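Local coordinates for protein MxaA (Stigmatella aurantiaca, PDB 4W4T) that forms the terminal NADPH-binding reductase domain of the myxalamid PKS-NRPS assembly line, a Rossmann-fold domain that probably releases the finished chain by reduction, giving a primary alcohol, at residues A[194-199]-A[375-380]; A[41-46]-A[233-238]; A[287-292]-A[391-396]; A[339-344]-A[356-361]; A[53-58]-A[143-148]. One frame throughout, in Å; residues are numbered along the deposited sequence.

Interaction 1. Residues A[194-199]-A[375-380]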
# COMPACT_ATOMS: atom_id res chain seq x y z
N LEU A 194 17.97 11.70 -11.04
CA LEU A 194 17.83 13.10 -11.47
C LEU A 194 16.54 13.76 -10.96
O LEU A 194 15.51 13.10 -10.81
CB LEU A 194 17.85 13.19 -13.01
CG LEU A 194 19.04 12.57 -13.74
CD1 LEU A 194 18.79 12.59 -15.27
CD2 LEU A 194 20.33 13.30 -13.40
N PRO A 195 16.59 15.08 -10.72
CA PRO A 195 15.37 15.80 -10.30
C PRO A 195 14.31 15.81 -11.40
O PRO A 195 14.65 15.84 -12.58
CB PRO A 195 15.87 17.22 -10.03
CG PRO A 195 17.08 17.37 -10.91
CD PRO A 195 17.73 16.00 -10.92
N LEU A 196 13.05 15.78 -10.99
CA LEU A 196 11.91 15.82 -11.89
C LEU A 196 11.48 17.26 -12.12
O LEU A 196 11.77 18.12 -11.30
CB LEU A 196 10.73 15.04 -11.31
CG LEU A 196 11.00 13.62 -10.81
CD1 LEU A 196 9.77 13.13 -10.06
CD2 LEU A 196 11.33 12.71 -11.98
N GLY A 197 10.77 17.51 -13.22
CA GLY A 197 10.15 18.81 -13.40
C GLY A 197 10.96 19.84 -14.17
O GLY A 197 10.48 20.95 -14.42
N ARG A 198 12.19 19.49 -14.55
CA ARG A 198 13.08 20.39 -15.28
C ARG A 198 12.75 20.32 -16.76
O ARG A 198 12.52 19.25 -17.29
CB ARG A 198 14.54 20.01 -15.07
CG ARG A 198 14.94 19.88 -13.62
CD ARG A 198 14.93 21.22 -12.94
NE ARG A 198 15.21 21.07 -11.51
CZ ARG A 198 16.43 20.86 -11.01
NH1 ARG A 198 17.49 20.80 -11.81
NH2 ARG A 198 16.58 20.72 -9.70
N LYS A 199 12.73 21.46 -17.42
CA LYS A 199 12.28 21.55 -18.77
C LYS A 199 13.24 20.98 -19.81
O LYS A 199 12.86 20.23 -20.62
CB LYS A 199 11.97 22.99 -19.16
CG LYS A 199 11.42 23.10 -20.56
CD LYS A 199 12.46 23.49 -21.56
CE LYS A 199 11.86 23.71 -22.95
NZ LYS A 199 12.94 24.18 -23.83
N ARG A 375 5.18 15.22 -12.34
CA ARG A 375 6.44 15.67 -12.92
C ARG A 375 7.24 14.46 -13.37
O ARG A 375 7.34 13.48 -12.65
CB ARG A 375 7.28 16.45 -11.90
CG ARG A 375 6.52 17.52 -11.11
CD ARG A 375 7.19 17.76 -9.75
NE ARG A 375 6.57 18.89 -9.05
CZ ARG A 375 6.92 19.31 -7.84
NH1 ARG A 375 7.90 18.70 -7.18
NH2 ARG A 375 6.29 20.34 -7.29
N MSE A 376 7.82 14.55 -14.56
CA MSE A 376 8.71 13.49 -15.03
C MSE A 376 10.03 14.10 -15.52
O MSE A 376 10.13 15.32 -15.67
CB MSE A 376 8.03 12.68 -16.12
CG MSE A 376 6.78 12.00 -15.59
SE MSE A 376 5.92 10.90 -16.94
CE MSE A 376 4.14 10.79 -16.14
N VAL A 377 11.04 13.26 -15.71
CA VAL A 377 12.33 13.77 -16.15
C VAL A 377 12.48 13.61 -17.66
O VAL A 377 12.02 12.65 -18.25
CB VAL A 377 13.49 13.06 -15.42
CG1 VAL A 377 13.43 11.58 -15.63
CG2 VAL A 377 14.83 13.61 -15.89
N VAL A 378 13.12 14.60 -18.27
CA VAL A 378 13.46 14.53 -19.68
C VAL A 378 14.97 14.51 -19.79
O VAL A 378 15.64 15.36 -19.20
CB VAL A 378 12.88 15.73 -20.45
CG1 VAL A 378 13.17 15.61 -21.94
CG2 VAL A 378 11.40 15.83 -20.19
N CYS A 379 15.51 13.54 -20.53
CA CYS A 379 16.95 13.29 -20.62
C CYS A 379 17.47 13.43 -22.03
O CYS A 379 16.83 12.98 -22.98
CB CYS A 379 17.29 11.88 -20.12
SG CYS A 379 16.99 11.71 -18.40
N ASP A 380 18.65 14.03 -22.15
CA ASP A 380 19.37 14.04 -23.42
C ASP A 380 20.14 12.74 -23.56
O ASP A 380 20.57 12.16 -22.56
CB ASP A 380 20.31 15.24 -23.49
CG ASP A 380 21.02 15.34 -24.83
OD1 ASP A 380 20.35 15.72 -25.81
OD2 ASP A 380 22.22 15.01 -24.91
O HOH W 1 14.10 17.23 -17.37
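Leu196 meets the 375-380 segment along its whole length, and its atoms can be followed in order. At the root, its CB lies 3.8 Å from Arg375 CB, so the two side chains touch where they leave their backbones. With chi1 at -50°, CG lies opposite the carbonyl carbon and the branch runs along the partner backbone. There the two methyls divide: CD1 rests 3.6 Å from Arg375 O, while CD2 reaches the next peptide, 3.8 Å from Val377 N, and also touches Val377 CB. Directly after it, Gly197 N donates a weak but nearly straight hydrogen bond to Met376 O (3.3 Å, 171° at the hydrogen; Met376 is selenomethionine). The positive phi of Gly197, 93°, would jam a CB against the preceding carbonyl oxygen, which explains the glycine. A water continues the link, accepting from Val378 N at 2.9 Å and lying 2.6 Å from Arg198 O. Further back, Leu194 crosses Val377 at about a right angle and sets CD1 3.7 Å from Cys379 SG. Both segments are loops, the first between strand 185-188 and helix 217-234, the second leading into helix 382-388. Leu194 and Cys379 both lie on His309 of strand 307-310, Leu194 also touches Arg243 of strand 239-248, and Met376 packs on Arg246 of that same strand, which places the crossing against the parallel sheet.

Interaction 2. Residues A[41-46]-A[233-238]; sequences EIALGK and SRRGLP
An arginine side chain, Arg235, bonds to the carbonyl at the centre of a tight turn: Ile42, the middle residue of an inverse gamma turn, offers its O to Arg235 NH1 at 2.8 Å. The N-H...O angle is 150°, and the oxygen lies near the guanidinium plane, at its edge. The approach to the carbonyl is less regular, since NH1 stands 41° above the carbonyl plane and away from its lone pairs. Arg235 reaches this far because its chain is extended from CG to NE (chi3 -170°). The same guanidinium binds Leu38 O through NH2 and Asp39 O through NH1, and its NE forms a salt bridge with Glu231. Beside the turn, Leu44 packs on the end of helix 217-234, with CG 3.6 Å from Arg235 O and CD2 3.9 Å from Leu237 N. Gly236 completes a Schellman motif there; a CB at this position would fall 2.8 Å from Leu44 CD1. A water joins the backbones, accepting from Leu44 N and donating to Arg235 O at 2.6 Å. Replacing Arg235 by a leucine would probably leave the carbonyls of Leu38, Asp39 and Ile42 without this donor and Glu231 with one of its two arginine partners gone. The chemistry thus implies that one charged side chain, steadied by a carboxylate, bonds to three carbonyls of a loop that has no regular secondary structure.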
# COMPACT_ATOMS: atom_id res chain seq x y z
N GLU A 41 39.06 2.00 2.44
CA GLU A 41 39.79 0.82 1.98
C GLU A 41 39.30 0.34 0.62
O GLU A 41 39.99 -0.43 -0.05
CB GLU A 41 39.69 -0.32 2.99
CG GLU A 41 38.32 -0.98 3.11
CD GLU A 41 37.44 -0.34 4.17
OE1 GLU A 41 37.71 0.82 4.56
OE2 GLU A 41 36.46 -0.99 4.60
N ILE A 42 38.13 0.80 0.19
CA ILE A 42 37.66 0.45 -1.14
C ILE A 42 38.37 1.36 -2.14
O ILE A 42 37.88 2.43 -2.51
CB ILE A 42 36.13 0.57 -1.26
CG1 ILE A 42 35.48 -0.36 -0.23
CG2 ILE A 42 35.67 0.23 -2.69
CD1 ILE A 42 33.97 -0.25 -0.15
N ALA A 43 39.56 0.92 -2.53
CA ALA A 43 40.45 1.68 -3.39
C ALA A 43 41.37 0.70 -4.12
O ALA A 43 41.35 -0.49 -3.83
CB ALA A 43 41.26 2.68 -2.58
N LEU A 44 42.15 1.18 -5.08
CA LEU A 44 42.96 0.28 -5.88
C LEU A 44 43.99 -0.42 -4.99
O LEU A 44 44.22 -1.62 -5.12
CB LEU A 44 43.66 1.04 -7.02
CG LEU A 44 42.75 1.71 -8.07
CD1 LEU A 44 43.53 2.16 -9.29
CD2 LEU A 44 41.61 0.80 -8.47
N GLY A 45 44.58 0.33 -4.06
CA GLY A 45 45.59 -0.21 -3.16
C GLY A 45 46.65 -0.98 -3.93
O GLY A 45 47.23 -0.46 -4.88
N LYS A 46 46.86 -2.24 -3.53
CA LYS A 46 47.85 -3.12 -4.14
C LYS A 46 47.22 -4.15 -5.06
O LYS A 46 47.89 -5.08 -5.49
CB LYS A 46 48.65 -3.85 -3.05
CG LYS A 46 49.35 -2.95 -2.05
CD LYS A 46 50.48 -2.17 -2.70
CE LYS A 46 50.38 -0.68 -2.40
NZ LYS A 46 49.66 -0.40 -1.12
N SER A 233 35.20 5.45 -9.13
CA SER A 233 35.73 5.87 -10.42
C SER A 233 36.82 6.90 -10.20
O SER A 233 37.89 6.83 -10.81
CB SER A 233 34.61 6.44 -11.30
OG SER A 233 35.07 6.79 -12.59
N ARG A 234 36.54 7.86 -9.31
CA ARG A 234 37.49 8.93 -9.01
C ARG A 234 38.78 8.30 -8.50
O ARG A 234 39.87 8.76 -8.82
CB ARG A 234 36.94 9.91 -7.97
CG ARG A 234 37.75 11.20 -7.89
CD ARG A 234 37.46 12.01 -6.64
NE ARG A 234 37.77 11.26 -5.44
CZ ARG A 234 39.00 11.12 -4.93
NH1 ARG A 234 40.03 11.69 -5.55
NH2 ARG A 234 39.19 10.41 -3.83
N ARG A 235 38.64 7.23 -7.73
CA ARG A 235 39.79 6.55 -7.14
C ARG A 235 40.52 5.66 -8.14
O ARG A 235 41.56 5.07 -7.81
CB ARG A 235 39.35 5.75 -5.92
CG ARG A 235 38.87 6.61 -4.76
CD ARG A 235 38.44 5.78 -3.58
NE ARG A 235 37.78 6.60 -2.58
CZ ARG A 235 37.24 6.14 -1.46
NH1 ARG A 235 37.26 4.85 -1.19
NH2 ARG A 235 36.65 6.99 -0.62
N GLY A 236 40.00 5.55 -9.36
CA GLY A 236 40.68 4.82 -10.41
C GLY A 236 40.07 3.51 -10.87
O GLY A 236 40.60 2.84 -11.76
N LEU A 237 38.96 3.11 -10.25
CA LEU A 237 38.21 1.96 -10.74
C LEU A 237 37.61 2.29 -12.11
O LEU A 237 36.97 3.33 -12.26
CB LEU A 237 37.10 1.57 -9.76
CG LEU A 237 36.34 0.28 -10.11
CD1 LEU A 237 37.27 -0.92 -9.98
CD2 LEU A 237 35.11 0.13 -9.21
N PRO A 238 37.82 1.41 -13.10
CA PRO A 238 37.14 1.61 -14.39
C PRO A 238 35.66 1.30 -14.27
O PRO A 238 35.28 0.18 -13.90
CB PRO A 238 37.84 0.61 -15.32
CG PRO A 238 39.12 0.24 -14.63
CD PRO A 238 38.79 0.30 -13.16
O HOH W 2 42.57 4.36 -5.47

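Interaction 3. Residues A[287-292]-A[391-396]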
# COMPACT_ATOMS: atom_id res chain seq x y z
N VAL A 287 12.98 -2.86 -23.53
CA VAL A 287 14.06 -3.56 -22.81
C VAL A 287 15.14 -4.12 -23.75
O VAL A 287 16.32 -4.20 -23.36
CB VAL A 287 13.50 -4.70 -21.93
CG1 VAL A 287 12.94 -5.84 -22.79
CG2 VAL A 287 14.58 -5.20 -20.95
N ASP A 288 14.77 -4.46 -25.00
CA ASP A 288 15.79 -4.96 -25.93
C ASP A 288 16.79 -3.87 -26.33
O ASP A 288 17.97 -4.15 -26.56
CB ASP A 288 15.18 -5.62 -27.18
CG ASP A 288 14.01 -4.83 -27.80
OD1 ASP A 288 13.17 -4.31 -27.05
OD2 ASP A 288 13.94 -4.78 -29.05
N TYR A 289 16.36 -2.61 -26.34
CA TYR A 289 17.30 -1.53 -26.57
C TYR A 289 18.21 -1.30 -25.35
O TYR A 289 19.41 -1.09 -25.50
CB TYR A 289 16.58 -0.23 -26.92
CG TYR A 289 17.50 0.96 -26.96
CD1 TYR A 289 18.47 1.09 -27.96
CD2 TYR A 289 17.41 1.96 -26.00
CE1 TYR A 289 19.31 2.18 -28.00
CE2 TYR A 289 18.24 3.06 -26.03
CZ TYR A 289 19.19 3.16 -27.02
OH TYR A 289 20.02 4.25 -27.05
N VAL A 290 17.63 -1.28 -24.15
CA VAL A 290 18.42 -1.04 -22.96
C VAL A 290 19.48 -2.12 -22.80
O VAL A 290 20.66 -1.82 -22.61
CB VAL A 290 17.56 -0.99 -21.69
CG1 VAL A 290 18.43 -0.72 -20.48
CG2 VAL A 290 16.49 0.10 -21.84
N SER A 291 19.08 -3.38 -22.92
CA SER A 291 20.05 -4.46 -22.73
C SER A 291 21.12 -4.43 -23.82
O SER A 291 22.30 -4.59 -23.51
CB SER A 291 19.38 -5.84 -22.68
OG SER A 291 18.69 -6.15 -23.87
N SER A 292 20.74 -4.21 -25.08
CA SER A 292 21.76 -4.16 -26.13
C SER A 292 22.70 -2.99 -25.94
O SER A 292 23.90 -3.12 -26.17
CB SER A 292 21.12 -4.08 -27.53
OG SER A 292 20.55 -5.32 -27.88
N THR A 391 27.19 0.85 -34.34
CA THR A 391 26.56 -0.42 -33.97
C THR A 391 25.19 -0.55 -34.62
O THR A 391 24.68 0.40 -35.21
CB THR A 391 26.35 -0.55 -32.44
OG1 THR A 391 25.23 0.27 -32.05
CG2 THR A 391 27.60 -0.12 -31.66
N GLY A 392 24.56 -1.71 -34.46
CA GLY A 392 23.21 -1.91 -34.95
C GLY A 392 22.17 -1.68 -33.86
O GLY A 392 21.04 -2.16 -33.97
N THR A 393 22.56 -0.92 -32.84
CA THR A 393 21.68 -0.71 -31.67
C THR A 393 21.05 0.67 -31.72
O THR A 393 21.72 1.70 -31.63
CB THR A 393 22.45 -0.89 -30.36
OG1 THR A 393 22.96 -2.23 -30.30
CG2 THR A 393 21.53 -0.64 -29.14
N SER A 394 19.73 0.66 -31.88
CA SER A 394 18.94 1.88 -32.02
C SER A 394 17.61 1.64 -31.33
O SER A 394 17.08 0.54 -31.40
CB SER A 394 18.75 2.21 -33.51
OG SER A 394 17.95 3.36 -33.70
N CYS A 395 17.08 2.65 -30.67
CA CYS A 395 15.85 2.49 -29.91
C CYS A 395 14.62 2.47 -30.82
O CYS A 395 14.49 3.33 -31.70
CB CYS A 395 15.71 3.60 -28.88
SG CYS A 395 14.40 3.31 -27.68
N PRO A 396 13.74 1.48 -30.64
CA PRO A 396 12.50 1.46 -31.42
C PRO A 396 11.64 2.69 -31.14
O PRO A 396 11.66 3.25 -30.04
CB PRO A 396 11.80 0.18 -30.93
CG PRO A 396 12.91 -0.69 -30.40
CD PRO A 396 13.94 0.26 -29.85
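Tyr289 lays one face of its ring against Cys395. The cysteine CB stands 3.6 Å from the ring centroid and 6° off the normal, which defines a CH-pi contact over the centre of the face. Cys395 SG lies off to the side: at 4.2 Å from the centroid and 31° off the normal it makes an oblique sulfur-aromatic contact, its closest ring atom being CD2. A chi1 of 172° turns the ring away from the backbone N and out from the helix, beneath the passing chain. On the CD1 side, Cys395 N comes within 3.4 Å of Tyr289 CD1, and Thr393, crossing the tyrosine at about a right angle, brings its CG2 to 3.7 Å from the same atom. Helix 287-298 follows directly on strand 285-286 of the parallel Rossmann sheet, and the loop lying over it contains an ST turn, Thr391 OG1 accepting from Thr393 N. Putting an alanine at Tyr289 would probably open a gap beneath Cys395 CB and take away one of the neighbours of the Thr393 methyl. At the flanks, Pro396 CD rests 4.0 Å from Tyr289 CB, and Thr393 OG1, hydrogen-bonded to Asp296, sits 3.8 Å from Ser292 CB, while Ser292 OG turns to Glu74.

Interaction 4. Residues A[339-344]-A[356-361]; sequences QWLSEL and DLLMFL
The indole of Trp340 meets the other helix by its edge: Leu361 CD1 approaches CZ3 to 3.5 Å, close to the ring plane, and the side chains cross at about a right angle. No atom of 356-361 lies over either indole face; the ring packs instead with Cys269 and Met272 of helix 261-272 and Pro276 of strand 274-277, and its NE1 donates to Val274 O, which holds the ring's rotation. The two segments belong to successive helices, 337-348 and 352-362, joined by a short connection into a splayed helical hairpin: the segment axes approach to 10.5 Å, with N-to-C directions 141° apart. Leu344 fills the middle. Its branch stands opposite the backbone N (chi1 -180°) and is thereby sent across the interface, where CD2 sits 3.7 Å from Leu361 CD1, 3.8 Å from Leu358 CA and 4.0 Å from Leu357 CG. Leu344 and Leu358 run past each other in opposite directions. Leu341 adds CD1, which touches Leu361 CB at 3.8 Å and Leu358 CD1 at 3.9 Å, meeting the latter side chain at about a right angle. Beyond the hairpin, Leu358 packs on Pro158 of the second subunit, and Met359, a selenomethionine, on Tyr157 of that subunit.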
# COMPACT_ATOMS: atom_id res chain seq x y z
N GLN A 339 -8.99 14.87 -12.28
CA GLN A 339 -10.28 14.21 -12.39
C GLN A 339 -10.09 12.72 -12.61
O GLN A 339 -10.84 11.92 -12.06
CB GLN A 339 -11.10 14.81 -13.53
CG GLN A 339 -11.59 16.22 -13.25
CD GLN A 339 -12.30 16.84 -14.43
OE1 GLN A 339 -13.10 16.17 -15.10
NE2 GLN A 339 -12.01 18.11 -14.71
N TRP A 340 -9.11 12.34 -13.43
CA TRP A 340 -8.80 10.92 -13.61
C TRP A 340 -8.40 10.26 -12.29
O TRP A 340 -8.85 9.15 -11.96
CB TRP A 340 -7.67 10.76 -14.64
CG TRP A 340 -7.30 9.34 -14.87
CD1 TRP A 340 -7.92 8.45 -15.71
CD2 TRP A 340 -6.22 8.63 -14.26
NE1 TRP A 340 -7.28 7.23 -15.64
CE2 TRP A 340 -6.24 7.32 -14.76
CE3 TRP A 340 -5.24 8.99 -13.32
CZ2 TRP A 340 -5.31 6.36 -14.37
CZ3 TRP A 340 -4.32 8.03 -12.94
CH2 TRP A 340 -4.37 6.73 -13.46
N LEU A 341 -7.57 10.95 -11.51
CA LEU A 341 -7.11 10.40 -10.24
C LEU A 341 -8.30 10.23 -9.28
O LEU A 341 -8.35 9.28 -8.48
CB LEU A 341 -6.05 11.30 -9.62
CG LEU A 341 -5.31 10.77 -8.38
CD1 LEU A 341 -4.56 9.48 -8.69
CD2 LEU A 341 -4.35 11.83 -7.84
N SER A 342 -9.25 11.14 -9.36
CA SER A 342 -10.43 11.07 -8.50
C SER A 342 -11.32 9.90 -8.90
O SER A 342 -11.89 9.23 -8.05
CB SER A 342 -11.21 12.39 -8.56
OG SER A 342 -12.49 12.22 -8.00
N GLU A 343 -11.42 9.63 -10.20
CA GLU A 343 -12.17 8.46 -10.65
C GLU A 343 -11.48 7.16 -10.23
O GLU A 343 -12.14 6.16 -9.94
CB GLU A 343 -12.38 8.49 -12.17
CG GLU A 343 -13.17 9.70 -12.61
CD GLU A 343 -14.05 9.46 -13.83
OE1 GLU A 343 -13.92 8.40 -14.48
OE2 GLU A 343 -14.86 10.36 -14.14
N LEU A 344 -10.15 7.17 -10.20
CA LEU A 344 -9.41 6.01 -9.74
C LEU A 344 -9.76 5.74 -8.27
O LEU A 344 -10.05 4.61 -7.88
CB LEU A 344 -7.90 6.21 -9.91
CG LEU A 344 -6.97 5.08 -9.49
CD1 LEU A 344 -7.27 3.79 -10.24
CD2 LEU A 344 -5.51 5.48 -9.72
N ASP A 356 -4.67 -0.72 -5.34
CA ASP A 356 -3.23 -0.94 -5.34
C ASP A 356 -2.50 0.08 -6.21
O ASP A 356 -1.45 0.59 -5.84
CB ASP A 356 -2.90 -2.36 -5.81
CG ASP A 356 -3.34 -3.44 -4.83
OD1 ASP A 356 -3.69 -3.10 -3.67
OD2 ASP A 356 -3.33 -4.63 -5.22
N LEU A 357 -3.09 0.38 -7.37
CA LEU A 357 -2.53 1.37 -8.30
C LEU A 357 -2.58 2.77 -7.70
O LEU A 357 -1.65 3.56 -7.82
CB LEU A 357 -3.29 1.32 -9.63
CG LEU A 357 -3.04 2.46 -10.63
CD1 LEU A 357 -1.58 2.56 -11.00
CD2 LEU A 357 -3.90 2.28 -11.88
N LEU A 358 -3.69 3.07 -7.03
CA LEU A 358 -3.88 4.38 -6.43
C LEU A 358 -2.80 4.73 -5.39
O LEU A 358 -2.40 5.89 -5.28
CB LEU A 358 -5.26 4.44 -5.79
CG LEU A 358 -5.71 5.72 -5.10
CD1 LEU A 358 -5.93 6.82 -6.12
CD2 LEU A 358 -6.99 5.45 -4.32
N MSE A 359 -2.34 3.73 -4.65
CA MSE A 359 -1.30 3.94 -3.64
C MSE A 359 -0.08 4.63 -4.24
O MSE A 359 0.44 5.59 -3.68
CB MSE A 359 -0.87 2.61 -3.00
CG MSE A 359 -1.94 1.91 -2.18
SE MSE A 359 -2.89 3.18 -1.01
CE MSE A 359 -4.41 3.54 -2.16
N PHE A 360 0.36 4.11 -5.38
CA PHE A 360 1.50 4.67 -6.09
C PHE A 360 1.33 6.16 -6.45
O PHE A 360 2.27 6.94 -6.31
CB PHE A 360 1.77 3.85 -7.36
CG PHE A 360 2.20 2.42 -7.09
CD1 PHE A 360 3.54 2.11 -6.91
CD2 PHE A 360 1.26 1.40 -7.02
CE1 PHE A 360 3.94 0.80 -6.66
CE2 PHE A 360 1.66 0.09 -6.76
CZ PHE A 360 3.00 -0.20 -6.58
N LEU A 361 0.15 6.57 -6.88
CA LEU A 361 -0.01 7.92 -7.42
C LEU A 361 -0.37 8.98 -6.37
O LEU A 361 -0.23 10.18 -6.62
CB LEU A 361 -1.06 7.92 -8.53
CG LEU A 361 -0.98 6.77 -9.54
CD1 LEU A 361 -2.13 6.86 -10.54
CD2 LEU A 361 0.37 6.74 -10.26

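Interaction 5. Residues A[53-58]-A[143-148]; sequences GALRTI and IDAIYH
Asp144 OD2 is gripped from two directions by one residue. Arg56 N donates to its anti lone pair at 2.7 Å, while Arg56 NE uses the syn lone pair at 3.1 Å, almost straight at 174°; Thr57 N adds a weak, longer bond. The other oxygen completes a side-on salt bridge: Arg56 NH2 reaches Asp144 OD1 at 2.8 Å, on the syn side, with the guanidinium and carboxylate planes 19° apart. Asp144 OD1 also bonds Arg181, so two arginines share the carboxylate and would be expected to stabilise its negative charge. A bend in the Arg56 chain (chi3 -67°) folds NE back onto the carboxylate. Asp144 N donates to Thr57 O at 3.1 Å and also, weakly, to the side-chain Thr57 OG1, itself tied to Glu142 O. Before the arginine, Leu55 CD2 covers Asp144 CB at 3.8 Å; further along, Ile58 CG2 approaches Tyr147 CD1 to 3.5 Å, obliquely to the ring. Ile58 pairs with Ala145 in a parallel bridge, where Ala145 N makes only a weak bond to Thr57 O. These strands, 57-61 and 145-148, are neighbours in the parallel sheet of the Rossmann fold, and they lead toward NADPH-binding residues that include Thr64 and Asn149.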
# COMPACT_ATOMS: atom_id res chain seq x y z
N GLY A 53 43.50 -8.40 -21.63
CA GLY A 53 43.15 -9.37 -22.64
C GLY A 53 41.67 -9.68 -22.66
O GLY A 53 40.85 -8.94 -22.11
N ALA A 54 41.33 -10.80 -23.28
CA ALA A 54 39.96 -11.28 -23.38
C ALA A 54 39.36 -11.54 -22.00
O ALA A 54 40.05 -12.08 -21.12
CB ALA A 54 39.92 -12.55 -24.23
N LEU A 55 38.10 -11.16 -21.81
CA LEU A 55 37.37 -11.41 -20.57
C LEU A 55 36.98 -12.87 -20.46
O LEU A 55 36.28 -13.40 -21.32
CB LEU A 55 36.09 -10.57 -20.48
CG LEU A 55 36.13 -9.04 -20.34
CD1 LEU A 55 34.72 -8.49 -20.32
CD2 LEU A 55 36.89 -8.60 -19.09
N ARG A 56 37.42 -13.51 -19.38
CA ARG A 56 37.16 -14.93 -19.18
C ARG A 56 35.86 -15.14 -18.39
O ARG A 56 35.13 -16.10 -18.62
CB ARG A 56 38.35 -15.59 -18.45
CG ARG A 56 39.69 -15.46 -19.17
CD ARG A 56 40.86 -15.66 -18.20
NE ARG A 56 40.89 -14.57 -17.24
CZ ARG A 56 41.83 -14.39 -16.32
NH1 ARG A 56 42.88 -15.22 -16.23
NH2 ARG A 56 41.74 -13.36 -15.51
N THR A 57 35.58 -14.22 -17.47
CA THR A 57 34.46 -14.38 -16.54
C THR A 57 33.78 -13.05 -16.23
O THR A 57 34.43 -12.01 -16.20
CB THR A 57 34.90 -14.96 -15.20
OG1 THR A 57 35.87 -14.06 -14.66
CG2 THR A 57 35.52 -16.34 -15.36
N ILE A 58 32.49 -13.13 -15.97
CA ILE A 58 31.69 -11.94 -15.68
C ILE A 58 30.74 -12.22 -14.53
O ILE A 58 30.08 -13.27 -14.50
CB ILE A 58 30.88 -11.50 -16.93
CG1 ILE A 58 31.84 -10.96 -17.99
CG2 ILE A 58 29.81 -10.50 -16.54
CD1 ILE A 58 31.19 -10.62 -19.35
N ILE A 143 36.56 -13.43 -10.94
CA ILE A 143 35.77 -12.52 -11.80
C ILE A 143 36.60 -11.47 -12.52
O ILE A 143 37.41 -10.79 -11.90
CB ILE A 143 34.70 -11.79 -10.97
CG1 ILE A 143 33.77 -12.79 -10.31
CG2 ILE A 143 33.91 -10.78 -11.87
CD1 ILE A 143 33.09 -13.73 -11.28
N ASP A 144 36.38 -11.32 -13.83
CA ASP A 144 37.13 -10.33 -14.58
C ASP A 144 36.39 -8.99 -14.63
O ASP A 144 37.01 -7.93 -14.62
CB ASP A 144 37.41 -10.81 -16.02
CG ASP A 144 38.47 -11.92 -16.08
OD1 ASP A 144 39.23 -12.11 -15.11
OD2 ASP A 144 38.57 -12.58 -17.13
N ALA A 145 35.07 -9.05 -14.72
CA ALA A 145 34.28 -7.83 -14.83
C ALA A 145 32.89 -8.02 -14.21
O ALA A 145 32.39 -9.14 -14.04
CB ALA A 145 34.18 -7.39 -16.29
N ILE A 146 32.27 -6.90 -13.84
CA ILE A 146 31.00 -6.93 -13.12
C ILE A 146 29.93 -6.08 -13.83
O ILE A 146 30.17 -4.92 -14.14
CB ILE A 146 31.15 -6.40 -11.68
CG1 ILE A 146 32.15 -7.26 -10.91
CG2 ILE A 146 29.79 -6.41 -10.96
CD1 ILE A 146 32.84 -6.53 -9.77
N TYR A 147 28.77 -6.68 -14.07
CA TYR A 147 27.59 -5.94 -14.50
C TYR A 147 26.64 -5.90 -13.30
O TYR A 147 26.03 -6.91 -12.95
CB TYR A 147 26.92 -6.60 -15.71
CG TYR A 147 27.75 -6.48 -16.99
CD1 TYR A 147 28.93 -7.18 -17.15
CD2 TYR A 147 27.33 -5.67 -18.04
CE1 TYR A 147 29.69 -7.09 -18.31
CE2 TYR A 147 28.09 -5.57 -19.21
CZ TYR A 147 29.27 -6.28 -19.33
OH TYR A 147 30.02 -6.19 -20.49
N HIS A 148 26.55 -4.73 -12.67
CA HIS A 148 25.75 -4.61 -11.46
C HIS A 148 24.34 -4.04 -11.77
O HIS A 148 24.15 -2.83 -11.87
CB HIS A 148 26.50 -3.75 -10.43
CG HIS A 148 25.76 -3.57 -9.13
ND1 HIS A 148 24.92 -4.54 -8.63
CD2 HIS A 148 25.71 -2.53 -8.27
CE1 HIS A 148 24.39 -4.11 -7.50
NE2 HIS A 148 24.84 -2.89 -7.26

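The five contacts are spread through the domain without touching one another. Interaction 5 pairs two strands of the parallel sheet; nested within the loop that interaction 2 closes, it lies about 7 Å from that contact by nearest atoms. Interaction 3 also comes within about 7 Å of interaction 5 by nearest atoms, and both lie near residues known to bind NADPH, which is absent from this chain: the side chain of Tyr147 is about 6 Å from that of Asn149, and the side chain of Asp288 about 8 Å from that of Phe66. In interaction 1 the side chain of Leu196 is about 10 Å from that of Tyr218. Interaction 4 is centred 46 Å from the centre of interaction 2, across the chain's centre.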